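Local coordinates for zinc phosphodiesterase ELAC protein 1 (Homo sapiens, PDB 3ZWF) that acts as a zinc-dependent phosphodiesterase in tRNA repair, removing a 2',3'-cyclic phosphate, and shows some tRNA 3'-processing endonuclease activity, at residues A[18-23]-A[63-68]; A[161-166]-A[183-188]; A[2-7]-A[46-51]; A[304-309]-A[353-358]; A[38-43]-A[73-78]. All blocks are in the same frame, centred on the assembly; numbering follows the deposited sequence.

Contact 1: A[18-23]-A[63-68]; sequences GASAVV and GDHFFG. With ZN (zinc ion), chain D.
His65 places CG beside its backbone N (chi1 -56°), and this swings the imidazole alongside Ser20 while NE2 faces a zinc ion. In Asp64, CG sits between the backbone N and the carbonyl carbon (chi1 50°), which carries OD2 to the same metal. The two residues end the HxHxDH motif of the metallo-beta-lactamase fold, which starts at His60 and His62. Zinc is 2.2 Å from Asp64 OD2 and 2.2 Å from His65 NE2. Asp251 and His311 also bind it, as does water 2. Asp64 probably also acts as the proton acceptor, as in related enzymes.

Ser20 lies just before the regular part of strand 21-26 and flanks the histidine ring. Its CB is 3.4 Å from His65 ND1. Ser20 is modelled in two conformers; in the one given, OG is 3.2 Å from His65 CE1. ND1 is hydrogen-bonded to Asp34 OD2, a second-shell carboxylate that probably helps fix the ring's rotation with NE2 toward the metal.

Segment 18-23 also meets the backbone of Asp64: Ala19 CB packs on its carbonyl, 3.5 Å from Asp64 O. Water 1 joins the two segments near the metal: it accepts from Ser20 N at 2.9 Å and lies 2.9 Å from Asp64 OD2.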
# COMPACT_ATOMS: atom_id res chain seq x y z
N GLY A 18 4.97 -10.82 5.10
CA GLY A 18 4.06 -9.80 4.57
C GLY A 18 3.06 -9.34 5.63
O GLY A 18 2.92 -9.99 6.69
N ALA A 19 2.44 -8.21 5.37
CA ALA A 19 1.35 -7.74 6.21
C ALA A 19 0.13 -8.65 6.07
O ALA A 19 0.00 -9.44 5.12
CB ALA A 19 0.99 -6.33 5.85
N SER A 20 -0.76 -8.53 7.04
CA SER A 20 -1.88 -9.48 7.14
C SER A 20 -2.68 -9.68 5.85
O SER A 20 -3.19 -8.74 5.25
CB SER A 20 -2.80 -9.06 8.28
OG SER A 20 -2.11 -9.33 9.48
N ALA A 21 -2.79 -10.95 5.44
CA ALA A 21 -3.65 -11.39 4.35
C ALA A 21 -3.69 -12.93 4.33
O ALA A 21 -2.65 -13.58 4.37
CB ALA A 21 -3.19 -10.87 3.02
N VAL A 22 -4.90 -13.45 4.25
CA VAL A 22 -5.13 -14.90 4.17
C VAL A 22 -6.25 -15.12 3.17
O VAL A 22 -7.25 -14.39 3.19
CB VAL A 22 -5.59 -15.53 5.52
CG1 VAL A 22 -5.42 -17.07 5.45
CG2 VAL A 22 -4.86 -14.93 6.72
N VAL A 23 -6.11 -16.13 2.30
CA VAL A 23 -7.14 -16.48 1.33
C VAL A 23 -7.76 -17.84 1.61
O VAL A 23 -7.07 -18.83 1.76
CB VAL A 23 -6.62 -16.44 -0.12
CG1 VAL A 23 -7.63 -16.98 -1.09
CG2 VAL A 23 -6.25 -15.01 -0.49
N GLY A 63 -3.58 -0.02 9.32
CA GLY A 63 -3.07 -0.05 7.97
C GLY A 63 -2.49 -1.36 7.46
O GLY A 63 -2.60 -1.67 6.27
N ASP A 64 -1.92 -2.16 8.37
CA ASP A 64 -1.36 -3.46 8.04
C ASP A 64 -2.43 -4.51 7.70
O ASP A 64 -2.09 -5.64 7.35
CB ASP A 64 -0.42 -4.04 9.17
CG ASP A 64 -1.02 -4.03 10.53
OD1 ASP A 64 -1.62 -3.00 10.97
OD2 ASP A 64 -0.90 -5.08 11.18
N HIS A 65 -3.70 -4.09 7.79
CA HIS A 65 -4.82 -4.93 7.38
C HIS A 65 -5.64 -4.39 6.20
O HIS A 65 -6.58 -5.07 5.76
CB HIS A 65 -5.70 -5.22 8.62
CG HIS A 65 -4.92 -5.83 9.73
ND1 HIS A 65 -4.99 -7.17 10.05
CD2 HIS A 65 -4.00 -5.29 10.56
CE1 HIS A 65 -4.14 -7.42 11.04
NE2 HIS A 65 -3.52 -6.29 11.35
N PHE A 66 -5.36 -3.17 5.72
CA PHE A 66 -6.15 -2.63 4.61
C PHE A 66 -5.46 -1.68 3.65
O PHE A 66 -6.01 -1.40 2.60
CB PHE A 66 -7.46 -1.97 5.07
CG PHE A 66 -7.34 -0.60 5.61
CD1 PHE A 66 -6.93 -0.38 6.90
CD2 PHE A 66 -7.68 0.52 4.83
CE1 PHE A 66 -6.81 0.92 7.41
CE2 PHE A 66 -7.59 1.81 5.36
CZ PHE A 66 -7.16 1.99 6.67
N PHE A 67 -4.25 -1.23 3.97
CA PHE A 67 -3.58 -0.27 3.08
C PHE A 67 -3.28 -0.87 1.70
O PHE A 67 -3.04 -0.10 0.75
CB PHE A 67 -2.27 0.28 3.68
CG PHE A 67 -2.43 1.35 4.71
CD1 PHE A 67 -3.64 1.96 4.99
CD2 PHE A 67 -1.33 1.72 5.44
CE1 PHE A 67 -3.71 2.94 5.97
CE2 PHE A 67 -1.41 2.71 6.43
CZ PHE A 67 -2.60 3.29 6.69
N GLY A 68 -3.23 -2.19 1.59
CA GLY A 68 -3.08 -2.87 0.30
C GLY A 68 -4.32 -2.94 -0.59
O GLY A 68 -4.25 -3.39 -1.75
ZN ZN D . -2.07 -5.76 12.90
O HOH W 1 -0.16 -7.30 9.55
O HOH W 2 -2.96 -3.79 13.07

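Contact 2: A[161-166]-A[183-188]; sequences NSYLLF and PSFGFS
Tyr163 and Phe185 form an offset edge-to-face pair inside the beta sandwich of the metallo-beta-lactamase fold. Strands 163-167 and 184-191 are both antiparallel partners of strand 171-179, so their side chains meet across the strand between them. No backbone pairing joins the two segments.

The aromatic contact has the edge of Phe185 directed at the face of Tyr163. The planes stand at 89° and the centroids are 5.3 Å apart. The leading atom is Phe185 CE1, which is 3.6 Å from Tyr163 CE1. The phenol oxygen takes part as well: Tyr163 OH lies in the plane of the Phe185 ring, at its edge. The hydroxyl is hydrogen-bonded to Val122 O, which anchors the far end of the tyrosine.

The second contact is apolar, between Leu165 and the ring of Phe187. Leu165 has CG beside its backbone N (chi1 -56°), and its CD1 branch reaches the ring edge. Leu165 and Phe166 both face Val173, a classic beta bulge in this strand. Phe57 makes an edge-to-face pair with Phe187, and Leu121 touches both Leu165 and Phe185. Leu165 CD1 sits at the edge of the Phe187 ring, 3.6 Å from Phe187 CD1 and 3.7 Å from Phe187 CE1.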
# COMPACT_ATOMS: atom_id res chain seq x y z
N ASN A 161 -25.64 -11.60 19.24
CA ASN A 161 -24.33 -10.98 19.49
C ASN A 161 -23.35 -11.17 18.31
O ASN A 161 -22.15 -11.33 18.51
CB ASN A 161 -23.73 -11.50 20.82
CG ASN A 161 -23.55 -10.40 21.85
OD1 ASN A 161 -22.46 -10.23 22.40
ND2 ASN A 161 -24.62 -9.63 22.11
N SER A 162 -23.90 -11.13 17.11
CA SER A 162 -23.12 -11.28 15.87
C SER A 162 -23.69 -10.42 14.76
O SER A 162 -24.79 -9.87 14.89
CB SER A 162 -23.09 -12.75 15.43
OG SER A 162 -24.37 -13.18 15.02
N TYR A 163 -22.94 -10.33 13.67
CA TYR A 163 -23.34 -9.61 12.47
C TYR A 163 -23.54 -10.64 11.37
O TYR A 163 -22.61 -11.41 11.06
CB TYR A 163 -22.25 -8.64 11.99
CG TYR A 163 -21.79 -7.63 13.02
CD1 TYR A 163 -20.88 -7.99 14.00
CD2 TYR A 163 -22.21 -6.30 12.98
CE1 TYR A 163 -20.45 -7.06 14.94
CE2 TYR A 163 -21.78 -5.39 13.94
CZ TYR A 163 -20.90 -5.78 14.90
OH TYR A 163 -20.48 -4.90 15.85
N LEU A 164 -24.72 -10.62 10.73
CA LEU A 164 -24.97 -11.53 9.61
C LEU A 164 -24.43 -10.90 8.35
O LEU A 164 -24.86 -9.82 7.95
CB LEU A 164 -26.47 -11.85 9.44
CG LEU A 164 -26.80 -12.88 8.34
CD1 LEU A 164 -26.02 -14.20 8.54
CD2 LEU A 164 -28.30 -13.12 8.26
N LEU A 165 -23.43 -11.54 7.75
CA LEU A 165 -22.85 -11.01 6.51
C LEU A 165 -23.66 -11.55 5.32
O LEU A 165 -24.22 -10.77 4.53
CB LEU A 165 -21.37 -11.29 6.42
CG LEU A 165 -20.56 -10.76 7.62
CD1 LEU A 165 -19.01 -10.76 7.34
CD2 LEU A 165 -21.04 -9.33 8.07
N PHE A 166 -23.77 -12.87 5.23
CA PHE A 166 -24.66 -13.51 4.25
C PHE A 166 -24.95 -14.94 4.61
O PHE A 166 -24.20 -15.57 5.35
CB PHE A 166 -24.12 -13.40 2.81
CG PHE A 166 -22.73 -13.91 2.63
CD1 PHE A 166 -21.64 -13.10 2.82
CD2 PHE A 166 -22.50 -15.26 2.29
CE1 PHE A 166 -20.35 -13.58 2.63
CE2 PHE A 166 -21.24 -15.75 2.12
CZ PHE A 166 -20.14 -14.92 2.30
N PRO A 183 -11.69 -0.91 17.23
CA PRO A 183 -12.54 -2.08 17.13
C PRO A 183 -12.10 -3.06 16.04
O PRO A 183 -11.68 -2.65 14.94
CB PRO A 183 -13.91 -1.51 16.81
CG PRO A 183 -13.86 -0.09 17.41
CD PRO A 183 -12.46 0.33 17.13
N SER A 184 -12.18 -4.34 16.37
CA SER A 184 -11.72 -5.38 15.50
C SER A 184 -12.74 -6.53 15.50
O SER A 184 -13.51 -6.69 16.46
CB SER A 184 -10.32 -5.83 15.96
OG SER A 184 -9.79 -6.90 15.17
N PHE A 185 -12.74 -7.27 14.40
CA PHE A 185 -13.74 -8.30 14.14
C PHE A 185 -13.10 -9.62 13.81
O PHE A 185 -12.01 -9.71 13.25
CB PHE A 185 -14.70 -7.90 13.01
CG PHE A 185 -15.47 -6.64 13.29
CD1 PHE A 185 -16.63 -6.65 14.09
CD2 PHE A 185 -15.03 -5.44 12.78
CE1 PHE A 185 -17.31 -5.49 14.35
CE2 PHE A 185 -15.70 -4.30 13.05
CZ PHE A 185 -16.84 -4.32 13.83
N GLY A 186 -13.80 -10.67 14.21
CA GLY A 186 -13.56 -12.00 13.72
C GLY A 186 -14.68 -12.46 12.79
O GLY A 186 -15.83 -11.93 12.82
N PHE A 187 -14.36 -13.41 11.94
CA PHE A 187 -15.27 -13.92 10.94
C PHE A 187 -15.39 -15.41 11.08
O PHE A 187 -14.38 -16.12 11.25
CB PHE A 187 -14.83 -13.57 9.54
CG PHE A 187 -14.72 -12.08 9.29
CD1 PHE A 187 -15.84 -11.33 9.05
CD2 PHE A 187 -13.48 -11.46 9.33
CE1 PHE A 187 -15.76 -9.96 8.85
CE2 PHE A 187 -13.39 -10.09 9.13
CZ PHE A 187 -14.53 -9.33 8.88
N SER A 188 -16.64 -15.87 11.05
CA SER A 188 -16.96 -17.27 11.06
C SER A 188 -17.53 -17.69 9.70
O SER A 188 -18.53 -17.13 9.25
CB SER A 188 -18.04 -17.53 12.11
OG SER A 188 -18.45 -18.89 12.07

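Contact 3: A[2-7]-A[46-51]; sequences DVTFLG and SQLKAG. With EDO (1,2-ethanediol), chain G; EDO (1,2-ethanediol), chain H.
Thr4 and Leu48 meet methyl to methyl, and Leu6 joins them from farther along the chain. This is the close part of the contact, and it is mainly apolar. Thr4 CG2 is 3.8 Å from Leu48 CD1. Leu6 sends its CD2 branch into the same corner, where it is 4.1 Å from Leu48 CD1 and 3.9 Å from Ser46 CB. The Thr4 methyl points at the loop because CG2 lies opposite the backbone N, with OG1 turned beside that N (chi1 -60°).

Ser46 shapes the loop that brings Leu48 here. It is the first residue to leave helix 39-45. Its OG accepts from Leu48 N at 3.0 Å, with an N-H...O angle of 149°, which makes an ST turn. The same oxygen is hydrogen-bonded to Leu43 O.

The other side is looser. Thr4 OG1 shares a hydrogen bond of 2.6 Å with O2 of ethanediol G, probably from the crystallisation liquor. The placement of this molecule is somewhat doubtful, since it crowds Gln47 in the model. Gln47 is exposed, and neither it nor Lys49 is modelled beyond CB.

Strand 2-5 runs between strands 21-26 and 354-356 in its sheet. Val354 touches Thr4 from one neighbour and Val23 touches Leu6 from the other. The contact thus fastens the loop between helix 39-45 and strand 53-57 to the outer face of this sheet.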
# COMPACT_ATOMS: atom_id res chain seq x y z
N ASP A 2 -9.14 -24.79 0.92
CA ASP A 2 -7.84 -24.52 1.51
C ASP A 2 -7.69 -23.07 1.94
O ASP A 2 -8.45 -22.20 1.54
CB ASP A 2 -6.67 -25.00 0.64
CG ASP A 2 -6.74 -24.53 -0.78
OD1 ASP A 2 -6.89 -23.32 -1.03
OD2 ASP A 2 -6.62 -25.39 -1.68
N VAL A 3 -6.75 -22.88 2.85
CA VAL A 3 -6.37 -21.59 3.35
C VAL A 3 -4.93 -21.33 2.94
O VAL A 3 -4.06 -22.15 3.19
CB VAL A 3 -6.53 -21.62 4.87
CG1 VAL A 3 -6.26 -20.34 5.50
CG2 VAL A 3 -7.98 -22.05 5.20
N THR A 4 -4.69 -20.18 2.31
CA THR A 4 -3.35 -19.77 1.93
C THR A 4 -2.95 -18.48 2.67
O THR A 4 -3.62 -17.46 2.55
CB THR A 4 -3.24 -19.50 0.41
OG1 THR A 4 -3.56 -20.69 -0.32
CG2 THR A 4 -1.80 -19.03 0.03
N PHE A 5 -1.86 -18.55 3.42
CA PHE A 5 -1.32 -17.37 4.11
C PHE A 5 -0.48 -16.54 3.17
O PHE A 5 0.51 -17.00 2.65
CB PHE A 5 -0.53 -17.78 5.34
CG PHE A 5 -1.40 -18.38 6.39
CD1 PHE A 5 -1.74 -19.71 6.31
CD2 PHE A 5 -1.99 -17.60 7.39
CE1 PHE A 5 -2.61 -20.31 7.24
CE2 PHE A 5 -2.88 -18.22 8.34
CZ PHE A 5 -3.17 -19.53 8.25
N LEU A 6 -0.84 -15.28 2.98
CA LEU A 6 -0.07 -14.37 2.15
C LEU A 6 0.89 -13.50 2.97
O LEU A 6 2.01 -13.20 2.54
CB LEU A 6 -0.96 -13.53 1.25
CG LEU A 6 -1.79 -14.34 0.25
CD1 LEU A 6 -2.87 -13.53 -0.40
CD2 LEU A 6 -0.93 -15.06 -0.81
N GLY A 7 0.44 -13.11 4.15
CA GLY A 7 1.24 -12.33 5.07
C GLY A 7 0.92 -12.68 6.49
O GLY A 7 -0.29 -12.70 6.93
N SER A 46 2.25 -16.19 -5.20
CA SER A 46 1.53 -17.41 -4.81
C SER A 46 0.97 -18.17 -6.01
O SER A 46 1.01 -17.70 -7.13
CB SER A 46 0.40 -17.05 -3.85
OG SER A 46 -0.74 -16.60 -4.55
N GLN A 47 0.42 -19.36 -5.76
CA GLN A 47 -0.34 -20.10 -6.80
C GLN A 47 -1.75 -19.57 -7.06
O GLN A 47 -2.43 -20.04 -7.97
CB GLN A 47 -0.40 -21.61 -6.48
N LEU A 48 -2.18 -18.59 -6.28
CA LEU A 48 -3.52 -18.00 -6.42
C LEU A 48 -3.51 -16.90 -7.47
O LEU A 48 -2.46 -16.38 -7.84
CB LEU A 48 -3.94 -17.37 -5.11
CG LEU A 48 -3.89 -18.23 -3.87
CD1 LEU A 48 -3.85 -17.29 -2.67
CD2 LEU A 48 -5.11 -19.15 -3.83
N LYS A 49 -4.70 -16.52 -7.93
CA LYS A 49 -4.87 -15.44 -8.91
C LYS A 49 -5.83 -14.38 -8.36
O LYS A 49 -6.96 -14.70 -7.95
CB LYS A 49 -5.38 -16.01 -10.24
N ALA A 50 -5.37 -13.13 -8.33
CA ALA A 50 -6.16 -11.99 -7.84
C ALA A 50 -7.53 -11.93 -8.51
O ALA A 50 -8.55 -11.65 -7.86
CB ALA A 50 -5.40 -10.66 -8.09
N GLY A 51 -7.55 -12.23 -9.80
CA GLY A 51 -8.79 -12.22 -10.60
C GLY A 51 -9.89 -13.16 -10.16
O GLY A 51 -11.03 -13.01 -10.58
C1 EDO G . -0.53 -20.85 -3.48
O1 EDO G . 0.02 -20.45 -2.22
C2 EDO G . -1.61 -21.91 -3.37
O2 EDO G . -2.76 -21.40 -2.72
C1 EDO H . -8.96 -25.44 -3.99
O1 EDO H . -9.71 -25.04 -5.15
C2 EDO H . -9.86 -25.37 -2.77
O2 EDO H . -9.11 -25.73 -1.63

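Contact 4: A[304-309]-A[353-358]; sequences AKRLVL and MVISIP
Arg306 NH1 is hydrogen-bonded to Thr347 OG1, and this bond helps hold the guanidinium against Ile355. Glu345 adds a long, weak ion pair to NE. The guanidinium turns one face to the CG2 methyl of Ile355. Arg306 NH2 is 3.2 Å from Ile355 CG2, a tight approach, while CZ is 3.7 Å from the same methyl. The arginine chain leaves with CG opposite its backbone N (chi1 161°). It then bends at chi2 and chi3 (85°), which lays the flat group across the isoleucine.

Ile355 uses its other branch for Val308. These two side chains reach toward each other tip to tip, with Val308 CG2 3.6 Å from Ile355 CD1. One isoleucine therefore meets a charged group with CG2 and a valine with CD1. The far tip of that longer branch also passes 3.8 Å from Arg306 NH1.

Phe5, Leu269 and Ala349 pack around Val308. The contact is buried at Val308 and Ile355, while Arg306 is partly exposed. Strand 306-310 belongs to one sheet, and strand 354-356 is the outermost strand of the other at this end. Side chains meeting between two sheets in this way are characteristic of the beta sandwich at the heart of the metallo-beta-lactamase fold.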
# COMPACT_ATOMS: atom_id res chain seq x y z
N ALA A 304 -11.74 -25.88 19.28
CA ALA A 304 -11.25 -25.88 17.92
C ALA A 304 -10.38 -27.09 17.64
O ALA A 304 -9.59 -27.54 18.48
CB ALA A 304 -10.50 -24.54 17.59
N LYS A 305 -10.51 -27.63 16.43
CA LYS A 305 -9.74 -28.81 16.04
C LYS A 305 -8.28 -28.50 15.76
O LYS A 305 -7.40 -29.28 16.08
CB LYS A 305 -10.36 -29.49 14.82
CG LYS A 305 -11.74 -30.09 15.14
CD LYS A 305 -12.52 -30.43 13.88
N ARG A 306 -8.04 -27.35 15.13
CA ARG A 306 -6.72 -26.92 14.76
C ARG A 306 -6.63 -25.39 15.00
O ARG A 306 -7.55 -24.63 14.67
CB ARG A 306 -6.42 -27.28 13.29
CG ARG A 306 -5.25 -26.49 12.67
CD ARG A 306 -4.02 -27.31 12.38
NE ARG A 306 -4.13 -27.97 11.08
CZ ARG A 306 -3.24 -27.92 10.09
NH1 ARG A 306 -2.09 -27.24 10.18
NH2 ARG A 306 -3.50 -28.61 8.97
N LEU A 307 -5.52 -24.98 15.61
CA LEU A 307 -5.21 -23.57 15.84
C LEU A 307 -4.01 -23.18 14.98
O LEU A 307 -3.03 -23.86 15.00
CB LEU A 307 -4.89 -23.30 17.32
CG LEU A 307 -4.44 -21.91 17.74
CD1 LEU A 307 -5.50 -20.77 17.39
CD2 LEU A 307 -4.04 -21.90 19.21
N VAL A 308 -4.17 -22.11 14.21
CA VAL A 308 -3.05 -21.56 13.43
C VAL A 308 -2.77 -20.17 13.98
O VAL A 308 -3.64 -19.31 14.00
CB VAL A 308 -3.35 -21.46 11.92
CG1 VAL A 308 -2.07 -20.94 11.16
CG2 VAL A 308 -3.80 -22.78 11.37
N LEU A 309 -1.52 -19.96 14.39
CA LEU A 309 -1.07 -18.66 14.92
C LEU A 309 -0.39 -17.88 13.81
O LEU A 309 0.29 -18.44 12.95
CB LEU A 309 -0.09 -18.90 16.08
CG LEU A 309 -0.71 -19.66 17.29
CD1 LEU A 309 0.30 -19.72 18.40
CD2 LEU A 309 -1.98 -18.99 17.78
N MET A 353 2.23 -20.60 3.09
CA MET A 353 1.72 -21.85 3.65
C MET A 353 0.28 -22.06 3.17
O MET A 353 -0.53 -21.14 3.14
CB MET A 353 1.77 -21.81 5.18
CG MET A 353 1.30 -23.09 5.88
SD MET A 353 1.25 -22.90 7.66
CE MET A 353 2.93 -23.33 8.04
N VAL A 354 0.01 -23.30 2.74
CA VAL A 354 -1.33 -23.69 2.36
C VAL A 354 -1.77 -24.82 3.27
O VAL A 354 -1.05 -25.79 3.40
CB VAL A 354 -1.39 -24.19 0.91
CG1 VAL A 354 -2.83 -24.54 0.54
CG2 VAL A 354 -0.86 -23.13 -0.06
N ILE A 355 -2.92 -24.66 3.89
CA ILE A 355 -3.53 -25.69 4.74
C ILE A 355 -4.84 -26.12 4.10
O ILE A 355 -5.69 -25.31 3.84
CB ILE A 355 -3.82 -25.20 6.17
CG1 ILE A 355 -2.52 -24.80 6.86
CG2 ILE A 355 -4.48 -26.32 6.98
CD1 ILE A 355 -2.71 -24.06 8.15
N SER A 356 -4.99 -27.42 3.90
CA SER A 356 -6.15 -28.00 3.23
C SER A 356 -7.09 -28.43 4.35
O SER A 356 -6.63 -28.94 5.36
CB SER A 356 -5.70 -29.23 2.42
OG SER A 356 -6.60 -29.57 1.39
N ILE A 357 -8.41 -28.23 4.19
CA ILE A 357 -9.36 -28.65 5.24
C ILE A 357 -10.21 -29.78 4.65
O ILE A 357 -11.04 -29.55 3.78
CB ILE A 357 -10.27 -27.51 5.77
CG1 ILE A 357 -9.45 -26.31 6.27
CG2 ILE A 357 -11.11 -28.00 6.92
CD1 ILE A 357 -8.69 -25.61 5.23
N PRO A 358 -9.97 -31.02 5.10
CA PRO A 358 -10.75 -32.12 4.56
C PRO A 358 -12.18 -32.10 5.08
O PRO A 358 -12.46 -31.51 6.13
CB PRO A 358 -10.00 -33.36 5.07
CG PRO A 358 -9.36 -32.92 6.35
CD PRO A 358 -9.08 -31.45 6.20

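Contact 5: A[38-43]-A[73-78]; sequences GTQTQL and LCTISL. With EDO (1,2-ethanediol), chain K; EDO (1,2-ethanediol), chain J.
The Gln40 side-chain amide meets Thr75 at its oxygen end, while its nitrogen end turns to the second subunit. Thr75 is modelled in two conformers; in the one given, OG1 donates to Gln40 OE1 at 2.7 Å. The C=O...O angle is 125°, and the hydroxyl oxygen is tilted 33° from the carbonyl plane. NE2 donates to Glu37 OE1 of the second subunit, which helps set which way round the amide lies.

Gln40 puts CG between its backbone N and the carbonyl carbon (chi1 62°). From there the chain is extended and crosses the threonine side chain at about a right angle.

Helices 39-45 and 69-79 are thus bridged by one polar pair. Beside it Leu72 packs on both Gln40 and Leu43. Gly38 is the N-cap of the first helix, and its N is hydrogen-bonded to Glu37 OE2 of the second subunit. Pro13 and Tyr12 of that subunit pack on Gln40 and Thr75.

Gly71 O is a second acceptor for Thr75 OG1. With one proton to give, the hydroxyl must share or alternate between the two. Gln40 has a partner at each end of its amide, one of them across the dimer interface.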
# COMPACT_ATOMS: atom_id res chain seq x y z
N GLY A 38 1.24 -4.69 0.14
CA GLY A 38 1.97 -5.78 -0.50
C GLY A 38 1.21 -7.05 -0.78
O GLY A 38 1.74 -7.99 -1.38
N THR A 39 -0.04 -7.09 -0.35
CA THR A 39 -0.87 -8.23 -0.64
C THR A 39 -0.97 -8.58 -2.11
O THR A 39 -0.82 -9.73 -2.49
CB THR A 39 -2.26 -8.08 -0.02
OG1 THR A 39 -2.12 -7.99 1.41
CG2 THR A 39 -3.15 -9.28 -0.38
N GLN A 40 -1.11 -7.58 -2.98
CA GLN A 40 -1.21 -7.89 -4.42
C GLN A 40 0.03 -8.60 -4.96
O GLN A 40 -0.06 -9.48 -5.83
CB GLN A 40 -1.54 -6.63 -5.25
CG GLN A 40 -0.48 -5.53 -5.17
CD GLN A 40 -0.71 -4.46 -6.21
OE1 GLN A 40 -0.70 -4.75 -7.42
NE2 GLN A 40 -0.89 -3.20 -5.75
N THR A 41 1.22 -8.22 -4.48
CA THR A 41 2.48 -8.81 -4.90
C THR A 41 2.65 -10.22 -4.30
O THR A 41 3.15 -11.15 -4.94
CB THR A 41 3.63 -7.83 -4.54
OG1 THR A 41 3.56 -7.46 -3.15
CG2 THR A 41 3.40 -6.56 -5.29
N GLN A 42 2.18 -10.39 -3.07
CA GLN A 42 2.19 -11.73 -2.47
C GLN A 42 1.30 -12.67 -3.29
O GLN A 42 1.65 -13.83 -3.52
CB GLN A 42 1.74 -11.72 -0.99
CG GLN A 42 2.70 -10.95 -0.09
CD GLN A 42 4.07 -11.62 0.03
OE1 GLN A 42 4.96 -11.40 -0.80
NE2 GLN A 42 4.26 -12.40 1.08
N LEU A 43 0.11 -12.19 -3.66
CA LEU A 43 -0.78 -12.96 -4.55
C LEU A 43 -0.09 -13.38 -5.83
O LEU A 43 -0.16 -14.54 -6.21
CB LEU A 43 -2.03 -12.19 -4.91
CG LEU A 43 -3.07 -12.16 -3.82
CD1 LEU A 43 -4.14 -11.08 -4.10
CD2 LEU A 43 -3.72 -13.60 -3.66
N LEU A 73 -7.41 -3.69 -5.77
CA LEU A 73 -8.58 -3.47 -6.65
C LEU A 73 -8.13 -2.97 -8.02
O LEU A 73 -8.59 -3.44 -9.05
CB LEU A 73 -9.57 -2.47 -6.03
CG LEU A 73 -10.21 -2.94 -4.70
CD1 LEU A 73 -11.08 -1.87 -4.07
CD2 LEU A 73 -10.96 -4.30 -4.85
N CYS A 74 -7.19 -2.03 -8.01
CA CYS A 74 -6.67 -1.46 -9.27
C CYS A 74 -6.07 -2.53 -10.16
O CYS A 74 -6.33 -2.59 -11.36
CB CYS A 74 -5.62 -0.37 -9.00
SG CYS A 74 -6.27 1.11 -8.40
N THR A 75 -5.27 -3.39 -9.56
CA THR A 75 -4.55 -4.41 -10.30
C THR A 75 -5.52 -5.50 -10.80
O THR A 75 -5.42 -5.93 -11.95
CB THR A 75 -3.33 -4.91 -9.46
OG1 THR A 75 -2.45 -3.79 -9.25
CG2 THR A 75 -2.58 -6.02 -10.16
N ILE A 76 -6.49 -5.89 -9.97
CA ILE A 76 -7.56 -6.79 -10.42
C ILE A 76 -8.26 -6.21 -11.67
O ILE A 76 -8.47 -6.90 -12.66
CB ILE A 76 -8.62 -7.04 -9.33
CG1 ILE A 76 -8.05 -7.95 -8.23
CG2 ILE A 76 -9.90 -7.68 -9.91
CD1 ILE A 76 -8.88 -7.97 -7.01
N SER A 77 -8.58 -4.92 -11.62
CA SER A 77 -9.22 -4.26 -12.76
C SER A 77 -8.31 -4.26 -14.00
O SER A 77 -8.74 -4.67 -15.08
CB SER A 77 -9.59 -2.83 -12.40
OG SER A 77 -10.24 -2.21 -13.47
N LEU A 78 -7.08 -3.80 -13.83
CA LEU A 78 -6.09 -3.72 -14.93
C LEU A 78 -5.91 -5.05 -15.64
O LEU A 78 -5.69 -5.09 -16.85
CB LEU A 78 -4.70 -3.28 -14.42
CG LEU A 78 -4.48 -1.78 -14.22
CD1 LEU A 78 -3.15 -1.51 -13.49
CD2 LEU A 78 -4.52 -1.05 -15.57
C1 EDO K . 4.65 -8.32 0.19
O1 EDO K . 4.91 -7.68 1.43
C2 EDO K . 5.81 -8.63 -0.75
O2 EDO K . 5.28 -9.07 -1.99
C1 EDO J . 5.56 -5.51 -0.85
O1 EDO J . 5.36 -5.10 0.50
C2 EDO J . 4.85 -4.68 -1.87
O2 EDO J . 4.80 -5.26 -3.13

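Contacts 1, 3 and 5 form one group, with centres 11 to 12 Å apart and segments that alternate along the chain. Strands 2-5 and 21-26 are neighbours in one sheet and link contact 3 to contact 1. Helix 39-45 packs beside both. Contact 2 and then contact 4 follow later in the chain. Contact 4 adjoins contact 3 through strand 354-356, the next strand of that sheet, and also reaches the second sheet. Contact 2 lies in that second sheet, with its centre 18 Å from contact 1 and on the opposite side of the chain's centre. Contact 1 carries zinc ligands and, like contact 5, touches the second subunit, which ties the metal site to the dimer interface.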